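Local structure of beta subunit of photoactivated adenylyl cyclase (Beggiatoa sp. PS, 5M2A) at residues A[112-115]-A[116-120]; A[335-338]-A[339-342]; A[344-347]-A[348-352]. The protein probably senses blue light through a flavin-binding BLUF domain and, on illumination, converts ATP to cyclic AMP in its adenylyl cyclase domain. All blocks are in the same frame, centred on the assembly; numbering follows the deposited sequence.

Contact 1: residues A[112-115]-A[116-120]; sequences IKSL and LQTIT
S114 O is approached twice by T118: the backbone N-H of T118 donates to it at 2.9 Å in a nearly straight bond (168°), and T118 OG1 stands 3.2 Å from S114 O, although it is not settled where that hydroxyl sends its proton. This is the i to i+4 pattern of an alpha-helix, here helix 110-129, with a threonine hydroxyl folded back toward the carbonyl one turn earlier. The other candidate partner of the hydroxyl is a water, 2.7 Å from T118 OG1 and 2.8 Å from S114 OG, which joins the two hydroxyls across one turn. The first torsion of T118 (chi1 -66°) sets OG1 beside the backbone N, within reach of both S114 O and the water.

The apolar residues sort by side of the helix. L116 bears on F51 of strand 49-55 and on L101, whereas L115 packs on F51 of the second subunit and I112 on its counterpart there, so the helix is wedged between its own BLUF sheet and the dimer partner. K113 reaches aside to the carbonyl of N104.

Two residues on from T118, the direction is clear: T120 OG1 donates to L116 O at 2.6 Å, and T120 N donates to the same oxygen at 3.0 Å from the opposite face of its plane.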
ATOM      1  N   ILE A 112      25.468  -7.983 -13.674  1.00 30.70           N
ATOM      2  CA  ILE A 112      24.848  -8.496 -12.454  1.00 28.18           C
ATOM      3  C   ILE A 112      24.961  -7.474 -11.325  1.00 27.74           C
ATOM      4  O   ILE A 112      24.026  -7.289 -10.534  1.00 27.59           O
ATOM      5  CB  ILE A 112      25.475  -9.849 -12.061  1.00 31.47           C
ATOM      6  CG1 ILE A 112      25.449 -10.832 -13.237  1.00 45.51           C
ATOM      7  CG2 ILE A 112      24.737 -10.446 -10.879  1.00 32.52           C
ATOM      8  CD1 ILE A 112      26.733 -10.883 -14.053  1.00 52.30           C
ATOM      9  N   LYS A 113      26.110  -6.805 -11.225  1.00 30.02           N
ATOM     10  CA  LYS A 113      26.282  -5.763 -10.217  1.00 29.94           C
ATOM     11  C   LYS A 113      25.287  -4.624 -10.422  1.00 30.86           C
ATOM     12  O   LYS A 113      24.710  -4.106  -9.456  1.00 29.83           O
ATOM     13  CB  LYS A 113      27.724  -5.254 -10.270  1.00 33.39           C
ATOM     14  CG  LYS A 113      28.035  -4.038  -9.418  1.00 36.87           C
ATOM     15  CD  LYS A 113      29.524  -3.715  -9.544  1.00 41.26           C
ATOM     16  CE  LYS A 113      29.851  -2.298  -9.109  1.00 40.75           C
ATOM     17  NZ  LYS A 113      31.295  -1.995  -9.337  1.00 41.10           N
ATOM     18  N   SER A 114      25.072  -4.219 -11.673  1.00 28.51           N
ATOM     19  CA  SER A 114      24.127  -3.139 -11.941  1.00 31.46           C
ATOM     20  C   SER A 114      22.704  -3.550 -11.588  1.00 27.36           C
ATOM     21  O   SER A 114      21.976  -2.794 -10.929  1.00 26.09           O
ATOM     22  CB  SER A 114      24.214  -2.727 -13.410  1.00 39.49           C
ATOM     23  OG  SER A 114      23.417  -1.582 -13.668  1.00 40.83           O
ATOM     24  N   LEU A 115      22.290  -4.745 -12.017  1.00 26.88           N
ATOM     25  CA  LEU A 115      20.946  -5.225 -11.699  1.00 30.65           C
ATOM     26  C   LEU A 115      20.731  -5.305 -10.195  1.00 27.24           C
ATOM     27  O   LEU A 115      19.685  -4.881  -9.687  1.00 25.62           O
ATOM     28  CB  LEU A 115      20.714  -6.587 -12.355  1.00 25.58           C
ATOM     29  CG  LEU A 115      20.699  -6.542 -13.883  1.00 26.07           C
ATOM     30  CD1 LEU A 115      20.807  -7.941 -14.459  1.00 29.11           C
ATOM     31  CD2 LEU A 115      19.436  -5.862 -14.376  1.00 33.58           C
ATOM     32  N   LEU A 116      21.719  -5.825  -9.462  1.00 27.37           N
ATOM     33  CA  LEU A 116      21.572  -5.935  -8.012  1.00 24.99           C
ATOM     34  C   LEU A 116      21.369  -4.569  -7.362  1.00 22.63           C
ATOM     35  O   LEU A 116      20.535  -4.419  -6.458  1.00 23.12           O
ATOM     36  CB  LEU A 116      22.791  -6.641  -7.410  1.00 27.09           C
ATOM     37  CG  LEU A 116      22.818  -6.856  -5.892  1.00 29.86           C
ATOM     38  CD1 LEU A 116      21.730  -7.830  -5.463  1.00 28.01           C
ATOM     39  CD2 LEU A 116      24.198  -7.343  -5.431  1.00 31.79           C
ATOM     40  N   GLN A 117      22.109  -3.556  -7.808  1.00 22.16           N
ATOM     41  CA  GLN A 117      21.945  -2.234  -7.209  1.00 23.59           C
ATOM     42  C   GLN A 117      20.592  -1.634  -7.573  1.00 25.57           C
ATOM     43  O   GLN A 117      19.905  -1.059  -6.719  1.00 23.23           O
ATOM     44  CB  GLN A 117      23.078  -1.311  -7.654  1.00 30.27           C
ATOM     45  CG  GLN A 117      22.990   0.091  -7.075  1.00 37.34           C
ATOM     46  CD  GLN A 117      23.996   1.038  -7.695  1.00 50.60           C
ATOM     47  OE1 GLN A 117      24.844   0.628  -8.486  1.00 59.24           O
ATOM     48  NE2 GLN A 117      23.904   2.313  -7.341  1.00 58.01           N
ATOM     49  N   THR A 118      20.192  -1.762  -8.839  1.00 25.04           N
ATOM     50  CA  THR A 118      18.912  -1.216  -9.277  1.00 27.75           C
ATOM     51  C   THR A 118      17.745  -1.883  -8.564  1.00 27.01           C
ATOM     52  O   THR A 118      16.840  -1.202  -8.063  1.00 24.60           O
ATOM     53  CB  THR A 118      18.777  -1.371 -10.792  1.00 28.20           C
ATOM     54  OG1 THR A 118      19.755  -0.549 -11.440  1.00 26.28           O
ATOM     55  CG2 THR A 118      17.385  -0.958 -11.260  1.00 24.90           C
ATOM     56  N   ILE A 119      17.751  -3.217  -8.492  1.00 22.28           N
ATOM     57  CA  ILE A 119      16.608  -3.923  -7.913  0.50 21.96           C
ATOM     58  C   ILE A 119      16.547  -3.710  -6.406  1.00 21.79           C
ATOM     59  O   ILE A 119      15.460  -3.580  -5.827  1.00 21.31           O
ATOM     60  CB  ILE A 119      16.654  -5.420  -8.278  0.50 19.94           C
ATOM     61  CG1 ILE A 119      15.351  -6.119  -7.876  0.50 18.75           C
ATOM     62  CG2 ILE A 119      17.826  -6.116  -7.619  0.50 21.76           C
ATOM     63  CD1 ILE A 119      14.186  -5.770  -8.753  0.50 20.46           C
ATOM     64  N   THR A 120      17.705  -3.656  -5.745  1.00 20.23           N
ATOM     65  CA  THR A 120      17.707  -3.458  -4.301  1.00 18.15           C
ATOM     66  C   THR A 120      17.234  -2.059  -3.944  1.00 23.75           C
ATOM     67  O   THR A 120      16.439  -1.886  -3.015  1.00 22.58           O
ATOM     68  CB  THR A 120      19.097  -3.726  -3.725  1.00 23.34           C
ATOM     69  OG1 THR A 120      19.527  -5.033  -4.112  1.00 23.67           O
ATOM     70  CG2 THR A 120      19.054  -3.664  -2.207  1.00 24.36           C
TER
HETATM   71  O   HOH W   1      20.637  -1.497 -13.841  1.00 39.67           O

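Contact 2: residues A[335-338]-A[339-342]; sequences YYDT and LQIT
The side chains of Y336 and I341 cross at about a right angle, with the CG1 methylene of I341 coming obliquely onto the CD1 corner of the tyrosine ring. The closest approach is 3.3 Å, from Y336 CD1 to I341 CG1, and the end methyl I341 CD1 lies toward the base of the tyrosine side chain, 3.9 Å from Y336 CB. Y336 is turned into this position by a first torsion of 54°, which sets its CG between the backbone N and the carbonyl carbon and brings the ring against I341 in the first turn. Y246 meets the same tyrosine edge-to-face and also touches I341, while L162 adds further apolar cover to the isoleucine.

D337 is oriented quite differently. It is the N-cap of helix 338-349, and its carboxylate leans over the first turn so that OD2 accepts the N-H of Q340 at 3.0 Å (157°) through its anti lone pair. The aliphatic part of Q340 lies against the acid, with CG 3.5 Å from D337 OD2. A classical capping box would have the Q340 side chain return a direct bond to the D337 backbone N-H; here a water intervenes, accepting from D337 N at 2.9 Å and donating only weakly to Q340 OE1. The negative charge sits at the helix N-terminus, where the helix dipole would be expected to favour it.

Backbone bonds then take over, from I341 N to D337 O and from T342 N to T338 O. The T338 hydroxyl turns back along the chain instead, bonding to K334 NZ, while the rest of the T338 side chain touches L162.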
ATOM      1  N   TYR A 335      -9.144  21.898  25.020  1.00 34.01           N
ATOM      2  CA  TYR A 335      -9.061  23.203  25.668  1.00 46.87           C
ATOM      3  C   TYR A 335      -9.746  24.293  24.854  1.00 47.76           C
ATOM      4  O   TYR A 335      -9.742  25.457  25.269  1.00 49.24           O
ATOM      5  CB  TYR A 335      -7.597  23.584  25.934  1.00 46.45           C
ATOM      6  CG  TYR A 335      -6.801  23.974  24.703  1.00 48.07           C
ATOM      7  CD1 TYR A 335      -6.275  23.006  23.854  1.00 51.05           C
ATOM      8  CD2 TYR A 335      -6.558  25.309  24.400  1.00 52.01           C
ATOM      9  CE1 TYR A 335      -5.541  23.358  22.731  1.00 50.17           C
ATOM     10  CE2 TYR A 335      -5.826  25.672  23.281  1.00 52.78           C
ATOM     11  CZ  TYR A 335      -5.319  24.692  22.449  1.00 50.76           C
ATOM     12  OH  TYR A 335      -4.587  25.045  21.335  1.00 49.06           O
ATOM     13  N   TYR A 336     -10.341  23.928  23.723  1.00 40.69           N
ATOM     14  CA  TYR A 336     -10.984  24.836  22.791  1.00 35.72           C
ATOM     15  C   TYR A 336     -12.403  24.349  22.520  1.00 36.70           C
ATOM     16  O   TYR A 336     -12.768  23.211  22.833  1.00 35.40           O
ATOM     17  CB  TYR A 336     -10.192  24.910  21.478  1.00 31.76           C
ATOM     18  CG  TYR A 336      -9.955  23.539  20.859  1.00 29.13           C
ATOM     19  CD1 TYR A 336     -10.891  22.972  20.006  1.00 30.41           C
ATOM     20  CD2 TYR A 336      -8.810  22.810  21.149  1.00 29.33           C
ATOM     21  CE1 TYR A 336     -10.690  21.725  19.451  1.00 30.30           C
ATOM     22  CE2 TYR A 336      -8.600  21.550  20.593  1.00 29.60           C
ATOM     23  CZ  TYR A 336      -9.548  21.022  19.746  1.00 30.29           C
ATOM     24  OH  TYR A 336      -9.358  19.784  19.185  1.00 29.33           O
ATOM     25  N   ASP A 337     -13.202  25.222  21.918  1.00 34.03           N
ATOM     26  CA  ASP A 337     -14.507  24.854  21.388  1.00 40.57           C
ATOM     27  C   ASP A 337     -14.355  24.531  19.906  1.00 37.49           C
ATOM     28  O   ASP A 337     -13.827  25.350  19.144  1.00 37.10           O
ATOM     29  CB  ASP A 337     -15.522  25.978  21.587  1.00 42.73           C
ATOM     30  CG  ASP A 337     -16.877  25.639  21.008  1.00 53.34           C
ATOM     31  OD1 ASP A 337     -17.670  24.976  21.710  1.00 63.44           O
ATOM     32  OD2 ASP A 337     -17.148  26.026  19.853  1.00 53.03           O
ATOM     33  N   THR A 338     -14.832  23.348  19.499  1.00 35.93           N
ATOM     34  CA  THR A 338     -14.550  22.866  18.148  1.00 29.30           C
ATOM     35  C   THR A 338     -15.158  23.769  17.081  1.00 32.74           C
ATOM     36  O   THR A 338     -14.503  24.089  16.083  1.00 36.99           O
ATOM     37  CB  THR A 338     -15.042  21.428  17.981  1.00 34.42           C
ATOM     38  OG1 THR A 338     -14.411  20.599  18.963  1.00 37.05           O
ATOM     39  CG2 THR A 338     -14.665  20.890  16.603  1.00 30.50           C
ATOM     40  N   LEU A 339     -16.411  24.197  17.269  1.00 33.98           N
ATOM     41  CA  LEU A 339     -17.011  25.110  16.305  1.00 32.69           C
ATOM     42  C   LEU A 339     -16.215  26.405  16.201  1.00 34.29           C
ATOM     43  O   LEU A 339     -15.982  26.911  15.099  1.00 39.99           O
ATOM     44  CB  LEU A 339     -18.461  25.406  16.681  1.00 39.23           C
ATOM     45  CG  LEU A 339     -19.217  26.226  15.639  1.00 47.67           C
ATOM     46  CD1 LEU A 339     -19.305  25.449  14.335  1.00 48.64           C
ATOM     47  CD2 LEU A 339     -20.603  26.595  16.148  1.00 48.50           C
ATOM     48  N   GLN A 340     -15.792  26.963  17.333  1.00 36.46           N
ATOM     49  CA  GLN A 340     -15.013  28.195  17.267  1.00 41.50           C
ATOM     50  C   GLN A 340     -13.695  27.977  16.540  1.00 34.39           C
ATOM     51  O   GLN A 340     -13.204  28.882  15.860  1.00 40.81           O
ATOM     52  CB  GLN A 340     -14.766  28.750  18.669  1.00 51.38           C
ATOM     53  CG  GLN A 340     -16.007  29.316  19.329  1.00 64.42           C
ATOM     54  CD  GLN A 340     -15.687  30.094  20.590  1.00 73.37           C
ATOM     55  OE1 GLN A 340     -14.651  29.882  21.222  1.00 74.59           O
ATOM     56  NE2 GLN A 340     -16.577  31.009  20.959  1.00 74.26           N
ATOM     57  N   ILE A 341     -13.124  26.778  16.642  1.00 29.59           N
ATOM     58  CA  ILE A 341     -11.842  26.527  15.997  1.00 27.95           C
ATOM     59  C   ILE A 341     -12.003  26.377  14.490  1.00 33.64           C
ATOM     60  O   ILE A 341     -11.190  26.901  13.719  1.00 33.82           O
ATOM     61  CB  ILE A 341     -11.166  25.300  16.633  1.00 35.35           C
ATOM     62  CG1 ILE A 341     -10.681  25.664  18.037  1.00 39.59           C
ATOM     63  CG2 ILE A 341     -10.008  24.821  15.781  1.00 30.32           C
ATOM     64  CD1 ILE A 341      -9.662  26.780  18.072  1.00 37.63           C
ATOM     65  N   THR A 342     -13.045  25.673  14.031  1.00 32.74           N
ATOM     66  CA  THR A 342     -13.266  25.559  12.593  0.60 32.98           C
ATOM     67  C   THR A 342     -13.570  26.916  11.968  1.00 32.04           C
ATOM     68  O   THR A 342     -13.202  27.163  10.815  1.00 35.97           O
ATOM     69  CB  THR A 342     -14.398  24.573  12.301  0.60 35.26           C
ATOM     70  OG1 THR A 342     -15.607  25.035  12.912  0.60 38.40           O
ATOM     71  CG2 THR A 342     -14.058  23.191  12.844  0.60 22.53           C
TER
HETATM   72  O   HOH W   2     -11.988  27.904  21.891  1.00 48.96           O

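Contact 3: residues A[344-347]-A[348-352]; sequences LIRQ and TLEND
With chi1 at -63°, T348 places OG1 beside its own backbone N and over the carbonyl of L344, while R346 and E350 are brought together by bends, R346 at chi3 (-63°) and E350 at chi2. Both are i to i+4 pairings at the C-terminal end of helix 338-349, the last helix of the chain, with E350 lying just beyond it. L344 O is held twice by one residue: T348 N and T348 OG1 each lie 2.7 Å from it, on opposite faces of the carbonyl plane, and the hydroxyl comes from well above that plane instead of along a lone pair. The leucine side chain runs obliquely past the threonine, its CD1 3.9 Å from T348 OG1. A valine in place of T348 would lack the hydroxyl, which would probably leave L344 O with the backbone N-H alone of this pair and the branched side chain less fixed in its rotation.

On another side of the helix, I345 CG2 rests 4.2 Å from L349 CD1; I345 also packs on L167 and L349 on K170, which sets this end of the helix against helix 164-170. R346 and E350 run side by side, pointing the same way, and their direct salt bridge is long. The stronger partners lie on helix 164-170: E169 for the arginine, K170 for the glutamate. E350 OE2 lies at the edge of the guanidinium, near its plane, 4.0 Å from R346 NH1, with the carboxylate turned 39° from it.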
ATOM      1  N   LEU A 344     -12.322  29.798  13.220  1.00 35.67           N
ATOM      2  CA  LEU A 344     -11.019  30.452  13.239  1.00 39.31           C
ATOM      3  C   LEU A 344     -10.158  29.990  12.071  1.00 36.66           C
ATOM      4  O   LEU A 344      -9.451  30.791  11.453  1.00 39.37           O
ATOM      5  CB  LEU A 344     -10.314  30.161  14.562  1.00 41.08           C
ATOM      6  CG  LEU A 344      -8.864  30.636  14.674  1.00 47.26           C
ATOM      7  CD1 LEU A 344      -8.829  32.142  14.918  1.00 52.97           C
ATOM      8  CD2 LEU A 344      -8.136  29.886  15.768  1.00 48.13           C
ATOM      9  N   ILE A 345     -10.199  28.698  11.755  1.00 31.34           N
ATOM     10  CA  ILE A 345      -9.430  28.185  10.624  1.00 31.42           C
ATOM     11  C   ILE A 345      -9.870  28.865   9.331  1.00 38.02           C
ATOM     12  O   ILE A 345      -9.047  29.403   8.578  1.00 36.04           O
ATOM     13  CB  ILE A 345      -9.556  26.652  10.562  1.00 25.90           C
ATOM     14  CG1 ILE A 345      -8.852  26.058  11.784  1.00 24.37           C
ATOM     15  CG2 ILE A 345      -8.997  26.111   9.261  1.00 27.34           C
ATOM     16  CD1 ILE A 345      -8.975  24.539  11.937  1.00 24.32           C
ATOM     17  N   ARG A 346     -11.180  28.918   9.087  1.00 35.02           N
ATOM     18  CA  ARG A 346     -11.674  29.579   7.888  1.00 38.19           C
ATOM     19  C   ARG A 346     -11.320  31.065   7.887  1.00 41.44           C
ATOM     20  O   ARG A 346     -10.874  31.605   6.870  1.00 43.81           O
ATOM     21  CB  ARG A 346     -13.184  29.379   7.760  1.00 35.84           C
ATOM     22  CG  ARG A 346     -13.813  30.169   6.623  1.00 44.27           C
ATOM     23  CD  ARG A 346     -15.215  29.674   6.314  1.00 52.42           C
ATOM     24  NE  ARG A 346     -15.201  28.289   5.852  1.00 55.48           N
ATOM     25  CZ  ARG A 346     -14.967  27.924   4.597  1.00 60.23           C
ATOM     26  NH1 ARG A 346     -14.726  28.842   3.672  1.00 63.20           N
ATOM     27  NH2 ARG A 346     -14.971  26.639   4.266  1.00 61.61           N
ATOM     28  N   GLN A 347     -11.491  31.740   9.024  1.00 41.41           N
ATOM     29  CA  GLN A 347     -11.204  33.169   9.076  1.00 43.97           C
ATOM     30  C   GLN A 347      -9.707  33.445   8.955  1.00 39.35           C
ATOM     31  O   GLN A 347      -9.302  34.445   8.352  1.00 40.64           O
ATOM     32  CB  GLN A 347     -11.772  33.772  10.362  1.00 46.06           C
ATOM     33  CG  GLN A 347     -13.288  33.886  10.350  1.00 56.93           C
ATOM     34  CD  GLN A 347     -13.841  34.551  11.598  1.00 64.46           C
ATOM     35  OE1 GLN A 347     -13.364  34.313  12.707  1.00 68.89           O
ATOM     36  NE2 GLN A 347     -14.851  35.391  11.420  1.00 67.97           N
ATOM     37  N   THR A 348      -8.868  32.577   9.526  1.00 33.97           N
ATOM     38  CA  THR A 348      -7.426  32.732   9.354  1.00 39.82           C
ATOM     39  C   THR A 348      -7.040  32.635   7.881  1.00 38.97           C
ATOM     40  O   THR A 348      -6.183  33.385   7.398  1.00 39.58           O
ATOM     41  CB  THR A 348      -6.677  31.679  10.173  1.00 41.10           C
ATOM     42  OG1 THR A 348      -6.949  31.875  11.567  1.00 39.86           O
ATOM     43  CG2 THR A 348      -5.176  31.777   9.941  1.00 42.62           C
ATOM     44  N   LEU A 349      -7.678  31.721   7.149  1.00 38.57           N
ATOM     45  CA  LEU A 349      -7.372  31.506   5.741  1.00 39.15           C
ATOM     46  C   LEU A 349      -8.110  32.459   4.813  1.00 42.73           C
ATOM     47  O   LEU A 349      -7.828  32.461   3.612  1.00 42.16           O
ATOM     48  CB  LEU A 349      -7.699  30.063   5.352  1.00 40.85           C
ATOM     49  CG  LEU A 349      -6.870  28.990   6.061  1.00 43.44           C
ATOM     50  CD1 LEU A 349      -7.353  27.602   5.677  1.00 41.20           C
ATOM     51  CD2 LEU A 349      -5.403  29.167   5.723  1.00 47.90           C
ATOM     52  N   GLU A 350      -9.047  33.252   5.332  1.00 46.33           N
ATOM     53  CA  GLU A 350      -9.699  34.280   4.530  1.00 51.90           C
ATOM     54  C   GLU A 350      -8.727  35.420   4.247  1.00 54.22           C
ATOM     55  O   GLU A 350      -8.124  35.981   5.168  1.00 56.78           O
ATOM     56  CB  GLU A 350     -10.937  34.823   5.249  1.00 53.97           C
ATOM     57  CG  GLU A 350     -12.136  33.893   5.280  1.00 62.26           C
ATOM     58  CD  GLU A 350     -12.735  33.652   3.910  1.00 70.90           C
ATOM     59  OE1 GLU A 350     -12.530  34.492   3.005  1.00 73.29           O
ATOM     60  OE2 GLU A 350     -13.412  32.616   3.732  1.00 74.38           O
ATOM     61  N   ASN A 351      -8.581  35.769   2.972  1.00 50.21           N
ATOM     62  CA  ASN A 351      -7.748  36.896   2.573  1.00 54.17           C
ATOM     63  C   ASN A 351      -8.541  38.174   2.337  1.00 56.27           C
ATOM     64  O   ASN A 351      -7.938  39.245   2.219  1.00 55.00           O
ATOM     65  CB  ASN A 351      -6.954  36.549   1.307  1.00 57.47           C
ATOM     66  CG  ASN A 351      -5.928  35.458   1.547  1.00 56.67           C
ATOM     67  OD1 ASN A 351      -5.323  35.386   2.619  1.00 61.48           O
ATOM     68  ND2 ASN A 351      -5.732  34.600   0.552  1.00 56.54           N
ATOM     69  N   ASP A 352      -9.865  38.089   2.278  1.00 61.13           N
ATOM     70  CA  ASP A 352     -10.700  39.253   2.011  1.00 69.67           C
ATOM     71  C   ASP A 352     -11.196  39.886   3.308  1.00 69.48           C
ATOM     72  O   ASP A 352     -11.379  41.103   3.385  1.00 65.85           O
ATOM     73  CB  ASP A 352     -11.883  38.860   1.121  1.00 79.28           C
ATOM     74  CG  ASP A 352     -11.441  38.243  -0.193  1.00 84.73           C
ATOM     75  OD1 ASP A 352     -10.380  38.648  -0.711  1.00 82.95           O
ATOM     76  OD2 ASP A 352     -12.148  37.352  -0.707  1.00 88.90           O
TER

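Overall arrangement
The three contacts come in series along the chain and illustrate short-range side-chain contacts within one helix and at the two ends of another, at two distant places. Contact 1 lies on helix 110-129, beside the BLUF sheet and at the interface with the second subunit; its centre is about 53 Å from that of contact 2 and 51 Å from that of contact 3. Contacts 2 and 3 share helix 338-349, with centres about 14 Å apart: 335-342 covers its start and 344-352 its last turns and the tail. That helix packs on helix 164-170, and T342 and I345 each have side chains about 10 Å from the bound magnesium ion. The separation is consistent with light sensor and cyclase occupying different parts of the chain.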